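Local coordinates for antibiotic resistance protein (Deinococcus radiodurans, PDB 2VLI), which probably acts as a P-loop phosphotransferase that confers resistance to the antibiotic tunicamycin by transferring a phosphate group, at residues Ile7-Gly12 with Pro63-Ala68; His23-Arg28 with Gln164-Val169; Asn116-Arg121 with Gly133-Arg138. One frame throughout, in Å; residues are numbered along the deposited sequence.

Contact 1: Ile7-Gly12 with Pro63-Ala68; sequences IIWING and PLMLDA
Trp-9 pushes the far corner of its six-membered ring, CH2, toward two side chains of the helix made by Pro-63 to Ala-68. The CE methyl of Met-65, a selenomethionine, lies 4.3 Å from Trp-9 CH2, and CD2 of Leu-66 lies 4.4 Å from the same Trp-9 atom. Those two methyls also touch one another, Met-65 CE to Leu-66 CD2 at 3.9 Å, so the two methyls and the ring carbon form a triangle whose shortest side joins the two methyls of the helix. Trp-9 spans the gap because its CG is anti to the backbone N (chi1 173°), which throws the indole out from the strand; even so, the nearest CA atoms, of Trp-9 and Leu-66, are 12.2 Å apart. Leu-95 and Met-96 of helix 89-101 pack against the indole too. The outer side of the helix is looser: Pro-63, Leu-64 and Ala-68 are partly exposed, and Asp-67 there makes a salt bridge with Arg-102. Strand 7-11 is the central strand of the parallel sheet, and Gly-12 just beyond it opens the GxxxxGKT P-loop. With only methyls and an aromatic carbon meeting, the contact is held by dispersion and the exclusion of water, not by directed bonds.

Contact 2: His23-Arg28 with Gln164-Val169; sequences HTLHER and QIAAQV
Arg-28 NH1 is gripped twice by the helix that also receives Leu-25: it forms a salt bridge with Glu-163 OE2 and a hydrogen bond with Gln-159 OE1. Arg-28 NE bonds in addition to the carbonyl oxygen of Ala-174, so the guanidinium of this buried arginine is tied both to helix 158-169 and to the tail that follows it. One turn back, the contact proper is apolar and rests on the fork of Leu-25. Its CD1 branch reaches Ile-165 CG2 at 4.2 Å, and the other branch, Leu-25 CD2, comes to 4.5 Å from Ala-166 CB. Ile-165 offers that methyl because its chi1 of -69° leaves CG2 anti to the backbone N, aimed at the leucine. At Ala-166 the backbones are nearest, Leu-25 CA to Ala-166 CA being 8.0 Å, consistent with the small side chain there. Helix 20-28 is the one that follows the P-loop in P-loop NTPases, and here it lies beside the last helix of the chain on one face of the parallel sheet; Ala-162, a turn earlier on that last helix, also touches Leu-25 and Thr-24. The far side of helix 158-169 is exposed at Gln-168. There, between residues one turn apart on the helix surface, Gln-164 NE2 donates to Gln-168 OE1 at 3.1 Å, with an N-H...O angle of 166°, in the carbonyl plane and on a lone pair of the acceptor.

Contact 3: Asn116-Arg121 with Gly133-Arg138; sequences NVVLER and GTVEDR
Val-135 faces both Leu-119 and Val-118 and makes every cross-helix touch between Asn-116 to Arg-121 and Gly-133 to Arg-138. The closest approach is Leu-119 CD2 to Val-135 CG2, 3.7 Å, and the same Leu-119 methyl lies 4.0 Å from Val-135 CB and 4.1 Å from Val-135 CG1. A single leucine methyl thus rests on the branched head of the valine, meeting both prongs and the carbon that joins them. Toward Val-118, Val-118 CG1 and Val-135 CG1 come to 3.9 Å, the two side chains passing alongside each other in opposite senses. In both valines CG1 is anti to the backbone N (chi1 179° in Val-118, 174° in Val-135), which extends these methyls from their helices until they meet. Leu-119 CB does not head straight for the partner helix; the outer part of the chain brings CD2 over. Leu-119 CA and Val-135 CA are 7.5 Å apart, the nearest such pair across the segments.

Around this group, Leu-115 and Leu-122 of helix 115-123 also pack on Val-135, while Val-118 reaches Leu-139, Pro-13 and Phe-14, the last two in the P-loop. Further out, the other side of helix 132-142 faces the second subunit, where Asp-137 makes a salt bridge with Arg-93 of that neighbouring chain. The two helices form a hairpin whose connection is partly disordered, residues 126-129 being unmodelled; its position is reminiscent of the lid of nucleotide kinases. In this partly buried seam the branched side chains fit by shape, and van der Waals contact between their methyls sets the spacing.

Strand 7-11 is where contacts 1 and 2 meet, one on each face of the parallel sheet. Contact 1 uses Trp-9 on one side, whereas Ile-8 and Ile-10 turn to the other and meet contact 2, with Ile-10 CD1 3.4 Å from Leu-25 CD1. The centres of these two contacts are about 17 Å apart, and their segments alternate along the chain. Contact 3 is about 24 Å, centre to centre, from either and touches neither. It comes after contact 1 in sequence and falls between the two segments of contact 2. Together they describe a P-loop core layered on both faces, with a peripheral helical hairpin that borders the P-loop and the second subunit.

Contact 1: Ile7-Gly12 with Pro63-Ala68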
# COMPACT_ATOMS: atom_id res chain seq x y z
N ILE A 7 4.58 7.20 -24.14
CA ILE A 7 4.99 7.62 -22.79
C ILE A 7 5.41 6.38 -21.98
O ILE A 7 4.61 5.45 -21.81
CB ILE A 7 3.85 8.40 -22.09
CG1 ILE A 7 3.53 9.67 -22.91
CG2 ILE A 7 4.25 8.81 -20.65
CD1 ILE A 7 2.34 10.47 -22.39
N ILE A 8 6.67 6.35 -21.53
CA ILE A 8 7.19 5.20 -20.76
C ILE A 8 7.32 5.63 -19.30
O ILE A 8 8.13 6.45 -18.98
CB ILE A 8 8.53 4.72 -21.31
CG1 ILE A 8 8.43 4.46 -22.81
CG2 ILE A 8 8.99 3.49 -20.63
CD1 ILE A 8 9.78 4.35 -23.49
N TRP A 9 6.48 5.06 -18.44
CA TRP A 9 6.28 5.52 -17.08
C TRP A 9 6.83 4.41 -16.20
O TRP A 9 6.35 3.29 -16.24
CB TRP A 9 4.79 5.69 -16.88
CG TRP A 9 4.33 6.01 -15.50
CD1 TRP A 9 4.25 5.14 -14.44
CD2 TRP A 9 3.78 7.25 -15.03
NE1 TRP A 9 3.72 5.76 -13.35
CE2 TRP A 9 3.40 7.06 -13.68
CE3 TRP A 9 3.56 8.50 -15.62
CZ2 TRP A 9 2.85 8.07 -12.90
CZ3 TRP A 9 2.98 9.52 -14.82
CH2 TRP A 9 2.66 9.30 -13.49
N ILE A 10 7.88 4.72 -15.47
CA ILE A 10 8.63 3.72 -14.75
C ILE A 10 8.68 4.01 -13.25
O ILE A 10 9.34 4.96 -12.81
CB ILE A 10 10.08 3.62 -15.29
CG1 ILE A 10 10.05 3.28 -16.78
CG2 ILE A 10 10.90 2.57 -14.48
CD1 ILE A 10 11.37 3.54 -17.52
N ASN A 11 7.99 3.20 -12.46
CA ASN A 11 7.96 3.33 -11.03
C ASN A 11 8.97 2.36 -10.44
O ASN A 11 9.13 1.25 -10.93
CB ASN A 11 6.58 3.00 -10.51
CG ASN A 11 6.45 3.26 -9.01
OD1 ASN A 11 7.13 4.13 -8.44
ND2 ASN A 11 5.62 2.47 -8.36
N GLY A 12 9.60 2.75 -9.38
CA GLY A 12 10.72 1.98 -8.83
C GLY A 12 10.82 2.23 -7.36
O GLY A 12 10.26 3.21 -6.87
N PRO A 63 -2.38 16.71 -9.71
CA PRO A 63 -3.01 17.39 -10.85
C PRO A 63 -2.10 18.33 -11.67
O PRO A 63 -2.17 18.36 -12.88
CB PRO A 63 -4.19 18.15 -10.20
CG PRO A 63 -3.75 18.38 -8.83
CD PRO A 63 -2.99 17.14 -8.43
N LEU A 64 -1.18 19.02 -11.04
CA LEU A 64 -0.41 19.98 -11.80
C LEU A 64 0.69 19.30 -12.55
O LEU A 64 1.00 19.71 -13.67
CB LEU A 64 0.12 21.12 -10.94
CG LEU A 64 -0.85 22.02 -10.18
CD1 LEU A 64 -0.20 23.30 -9.65
CD2 LEU A 64 -2.18 22.26 -11.02
N MSE A 65 1.34 18.31 -11.95
CA MSE A 65 2.33 17.55 -12.69
C MSE A 65 1.74 16.84 -13.91
O MSE A 65 2.38 16.77 -14.96
CB MSE A 65 3.07 16.62 -11.72
CG MSE A 65 4.15 15.75 -12.33
SE MSE A 65 3.47 14.13 -13.23
CE MSE A 65 2.60 13.17 -11.72
N LEU A 66 0.51 16.34 -13.80
CA LEU A 66 -0.15 15.64 -14.90
C LEU A 66 -0.62 16.61 -16.00
O LEU A 66 -0.58 16.29 -17.19
CB LEU A 66 -1.33 14.81 -14.39
CG LEU A 66 -1.06 13.51 -13.58
CD1 LEU A 66 -2.40 12.87 -13.12
CD2 LEU A 66 -0.17 12.54 -14.33
N ASP A 67 -1.08 17.79 -15.61
CA ASP A 67 -1.29 18.86 -16.60
C ASP A 67 -0.01 19.18 -17.37
O ASP A 67 -0.04 19.31 -18.59
CB ASP A 67 -1.75 20.11 -15.89
CG ASP A 67 -3.13 19.96 -15.31
OD1 ASP A 67 -3.87 19.00 -15.67
OD2 ASP A 67 -3.46 20.82 -14.48
N ALA A 68 1.10 19.40 -16.67
CA ALA A 68 2.38 19.60 -17.34
C ALA A 68 2.76 18.45 -18.29
O ALA A 68 3.30 18.67 -19.37
CB ALA A 68 3.47 19.79 -16.32

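Contact 2: His23-Arg28 with Gln164-Val169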
# COMPACT_ATOMS: atom_id res chain seq x y z
N HIS A 23 17.52 7.05 -17.65
CA HIS A 23 18.71 7.57 -18.34
C HIS A 23 19.18 6.65 -19.48
O HIS A 23 19.37 7.09 -20.62
CB HIS A 23 19.84 7.79 -17.33
CG HIS A 23 21.15 8.20 -17.94
ND1 HIS A 23 21.33 9.41 -18.57
CD2 HIS A 23 22.36 7.57 -18.00
CE1 HIS A 23 22.57 9.51 -19.01
NE2 HIS A 23 23.22 8.41 -18.67
N THR A 24 19.31 5.35 -19.21
CA THR A 24 19.67 4.38 -20.25
C THR A 24 18.71 4.36 -21.43
O THR A 24 19.14 4.26 -22.59
CB THR A 24 19.74 2.95 -19.65
OG1 THR A 24 20.51 3.01 -18.45
CG2 THR A 24 20.34 1.96 -20.64
N LEU A 25 17.41 4.41 -21.15
CA LEU A 25 16.42 4.39 -22.19
C LEU A 25 16.55 5.66 -22.98
O LEU A 25 16.42 5.66 -24.20
CB LEU A 25 15.00 4.33 -21.64
CG LEU A 25 14.41 2.97 -21.33
CD1 LEU A 25 13.23 3.13 -20.39
CD2 LEU A 25 14.04 2.21 -22.63
N HIS A 26 16.74 6.75 -22.25
CA HIS A 26 16.90 8.06 -22.87
C HIS A 26 18.06 8.05 -23.87
O HIS A 26 17.90 8.49 -25.01
CB HIS A 26 17.12 9.13 -21.83
CG HIS A 26 17.35 10.49 -22.43
ND1 HIS A 26 16.53 11.01 -23.41
CD2 HIS A 26 18.36 11.38 -22.26
CE1 HIS A 26 16.99 12.19 -23.77
NE2 HIS A 26 18.10 12.44 -23.09
N GLU A 27 19.21 7.53 -23.43
CA GLU A 27 20.44 7.49 -24.26
C GLU A 27 20.27 6.65 -25.51
O GLU A 27 21.01 6.84 -26.47
CB GLU A 27 21.61 6.92 -23.49
CG GLU A 27 22.08 7.65 -22.26
CD GLU A 27 23.14 6.81 -21.47
OE1 GLU A 27 23.11 5.54 -21.55
OE2 GLU A 27 24.02 7.41 -20.80
N ARG A 28 19.30 5.73 -25.52
CA ARG A 28 19.09 4.81 -26.64
C ARG A 28 17.79 4.97 -27.40
O ARG A 28 17.48 4.17 -28.29
CB ARG A 28 19.24 3.38 -26.14
CG ARG A 28 20.60 3.16 -25.47
CD ARG A 28 20.83 1.75 -25.02
NE ARG A 28 20.65 0.80 -26.11
CZ ARG A 28 20.55 -0.52 -25.96
NH1 ARG A 28 20.65 -1.06 -24.76
NH2 ARG A 28 20.36 -1.29 -27.02
N GLN A 164 14.41 -4.86 -22.01
CA GLN A 164 13.18 -5.55 -21.62
C GLN A 164 11.97 -4.62 -21.71
O GLN A 164 10.94 -4.97 -22.26
CB GLN A 164 13.36 -6.05 -20.18
CG GLN A 164 12.26 -6.95 -19.64
CD GLN A 164 12.02 -8.08 -20.55
OE1 GLN A 164 12.96 -8.69 -21.05
NE2 GLN A 164 10.75 -8.38 -20.80
N ILE A 165 12.13 -3.41 -21.20
CA ILE A 165 11.07 -2.41 -21.24
C ILE A 165 10.80 -2.00 -22.66
O ILE A 165 9.64 -1.98 -23.11
CB ILE A 165 11.41 -1.20 -20.38
CG1 ILE A 165 11.38 -1.60 -18.91
CG2 ILE A 165 10.42 -0.04 -20.69
CD1 ILE A 165 11.86 -0.58 -17.94
N ALA A 166 11.85 -1.71 -23.42
CA ALA A 166 11.64 -1.40 -24.83
C ALA A 166 10.94 -2.53 -25.60
O ALA A 166 10.07 -2.25 -26.40
CB ALA A 166 12.96 -1.01 -25.51
N ALA A 167 11.33 -3.78 -25.39
CA ALA A 167 10.67 -4.94 -26.06
C ALA A 167 9.18 -5.01 -25.73
O ALA A 167 8.35 -5.24 -26.60
CB ALA A 167 11.37 -6.30 -25.66
N GLN A 168 8.85 -4.81 -24.46
CA GLN A 168 7.45 -4.88 -24.04
C GLN A 168 6.63 -3.81 -24.75
O GLN A 168 5.54 -4.11 -25.23
CB GLN A 168 7.33 -4.83 -22.52
CG GLN A 168 7.94 -6.06 -21.89
CD GLN A 168 7.44 -6.44 -20.49
OE1 GLN A 168 8.18 -7.06 -19.74
NE2 GLN A 168 6.17 -6.16 -20.19
N VAL A 169 7.17 -2.60 -24.89
CA VAL A 169 6.40 -1.51 -25.51
C VAL A 169 6.50 -1.44 -27.05
O VAL A 169 5.86 -0.60 -27.68
CB VAL A 169 6.76 -0.15 -24.87
CG1 VAL A 169 6.65 -0.25 -23.35
CG2 VAL A 169 8.13 0.28 -25.24

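Contact 3: Asn116-Arg121 with Gly133-Arg138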
# COMPACT_ATOMS: atom_id res chain seq x y z
N ASN A 116 18.67 -6.85 -1.65
CA ASN A 116 20.05 -6.49 -1.43
C ASN A 116 20.47 -5.33 -2.33
O ASN A 116 21.21 -4.45 -1.89
CB ASN A 116 20.93 -7.73 -1.63
CG ASN A 116 21.12 -8.10 -3.08
OD1 ASN A 116 22.19 -7.80 -3.65
ND2 ASN A 116 20.14 -8.75 -3.71
N VAL A 117 19.95 -5.31 -3.57
CA VAL A 117 20.23 -4.24 -4.53
C VAL A 117 19.67 -2.91 -4.02
O VAL A 117 20.35 -1.87 -4.10
CB VAL A 117 19.72 -4.60 -5.92
CG1 VAL A 117 19.64 -3.35 -6.88
CG2 VAL A 117 20.58 -5.74 -6.50
N VAL A 118 18.47 -2.95 -3.46
CA VAL A 118 17.87 -1.74 -2.91
C VAL A 118 18.64 -1.27 -1.66
O VAL A 118 18.93 -0.09 -1.51
CB VAL A 118 16.39 -1.90 -2.60
CG1 VAL A 118 15.85 -0.61 -2.03
CG2 VAL A 118 15.61 -2.29 -3.87
N LEU A 119 18.95 -2.19 -0.77
CA LEU A 119 19.62 -1.85 0.45
C LEU A 119 20.98 -1.27 0.15
O LEU A 119 21.40 -0.32 0.77
CB LEU A 119 19.80 -3.06 1.33
CG LEU A 119 18.59 -3.54 2.08
CD1 LEU A 119 18.99 -4.79 2.81
CD2 LEU A 119 18.07 -2.42 3.00
N GLU A 120 21.66 -1.87 -0.82
CA GLU A 120 23.00 -1.41 -1.21
C GLU A 120 22.97 -0.01 -1.86
O GLU A 120 23.85 0.82 -1.61
CB GLU A 120 23.66 -2.46 -2.10
CG GLU A 120 23.99 -3.76 -1.32
CD GLU A 120 24.29 -5.00 -2.19
OE1 GLU A 120 24.97 -5.92 -1.66
OE2 GLU A 120 23.83 -5.09 -3.35
N ARG A 121 21.96 0.27 -2.67
CA ARG A 121 21.81 1.60 -3.23
C ARG A 121 21.57 2.67 -2.16
O ARG A 121 22.16 3.78 -2.22
CB ARG A 121 20.68 1.62 -4.26
CG ARG A 121 21.11 1.06 -5.63
CD ARG A 121 22.20 1.94 -6.23
NE ARG A 121 22.50 1.63 -7.63
CZ ARG A 121 23.52 2.14 -8.32
NH1 ARG A 121 24.38 3.00 -7.75
NH2 ARG A 121 23.69 1.78 -9.60
N GLY A 133 13.45 -4.30 7.43
CA GLY A 133 12.02 -4.57 7.47
C GLY A 133 11.21 -3.52 6.75
O GLY A 133 10.24 -3.83 6.07
N THR A 134 11.62 -2.26 6.86
CA THR A 134 10.85 -1.17 6.25
C THR A 134 11.02 -1.21 4.73
O THR A 134 10.07 -0.94 3.98
CB THR A 134 11.27 0.20 6.88
OG1 THR A 134 10.89 0.19 8.26
CG2 THR A 134 10.60 1.39 6.19
N VAL A 135 12.24 -1.52 4.29
CA VAL A 135 12.55 -1.67 2.87
C VAL A 135 11.78 -2.88 2.30
O VAL A 135 11.13 -2.78 1.25
CB VAL A 135 14.10 -1.83 2.65
CG1 VAL A 135 14.43 -2.15 1.21
CG2 VAL A 135 14.87 -0.54 3.20
N GLU A 136 11.87 -4.03 3.00
CA GLU A 136 11.20 -5.22 2.56
C GLU A 136 9.69 -4.99 2.50
O GLU A 136 9.08 -5.44 1.55
CB GLU A 136 11.56 -6.44 3.42
CG GLU A 136 10.84 -7.70 2.94
CD GLU A 136 11.33 -8.30 1.60
OE1 GLU A 136 12.20 -7.73 0.92
OE2 GLU A 136 10.82 -9.40 1.23
N ASP A 137 9.11 -4.25 3.44
CA ASP A 137 7.66 -3.95 3.42
C ASP A 137 7.32 -3.23 2.11
O ASP A 137 6.34 -3.51 1.52
CB ASP A 137 7.22 -2.98 4.52
CG ASP A 137 7.17 -3.60 5.88
OD1 ASP A 137 7.05 -4.84 6.00
OD2 ASP A 137 7.19 -2.78 6.86
N ARG A 138 8.16 -2.25 1.72
CA ARG A 138 7.95 -1.50 0.52
C ARG A 138 8.01 -2.37 -0.73
O ARG A 138 7.21 -2.22 -1.65
CB ARG A 138 8.99 -0.37 0.37
CG ARG A 138 8.77 0.46 -0.85
CD ARG A 138 8.11 1.79 -0.49
NE ARG A 138 7.00 1.60 0.45
CZ ARG A 138 6.92 2.12 1.68
NH1 ARG A 138 5.86 1.85 2.45
NH2 ARG A 138 7.90 2.91 2.16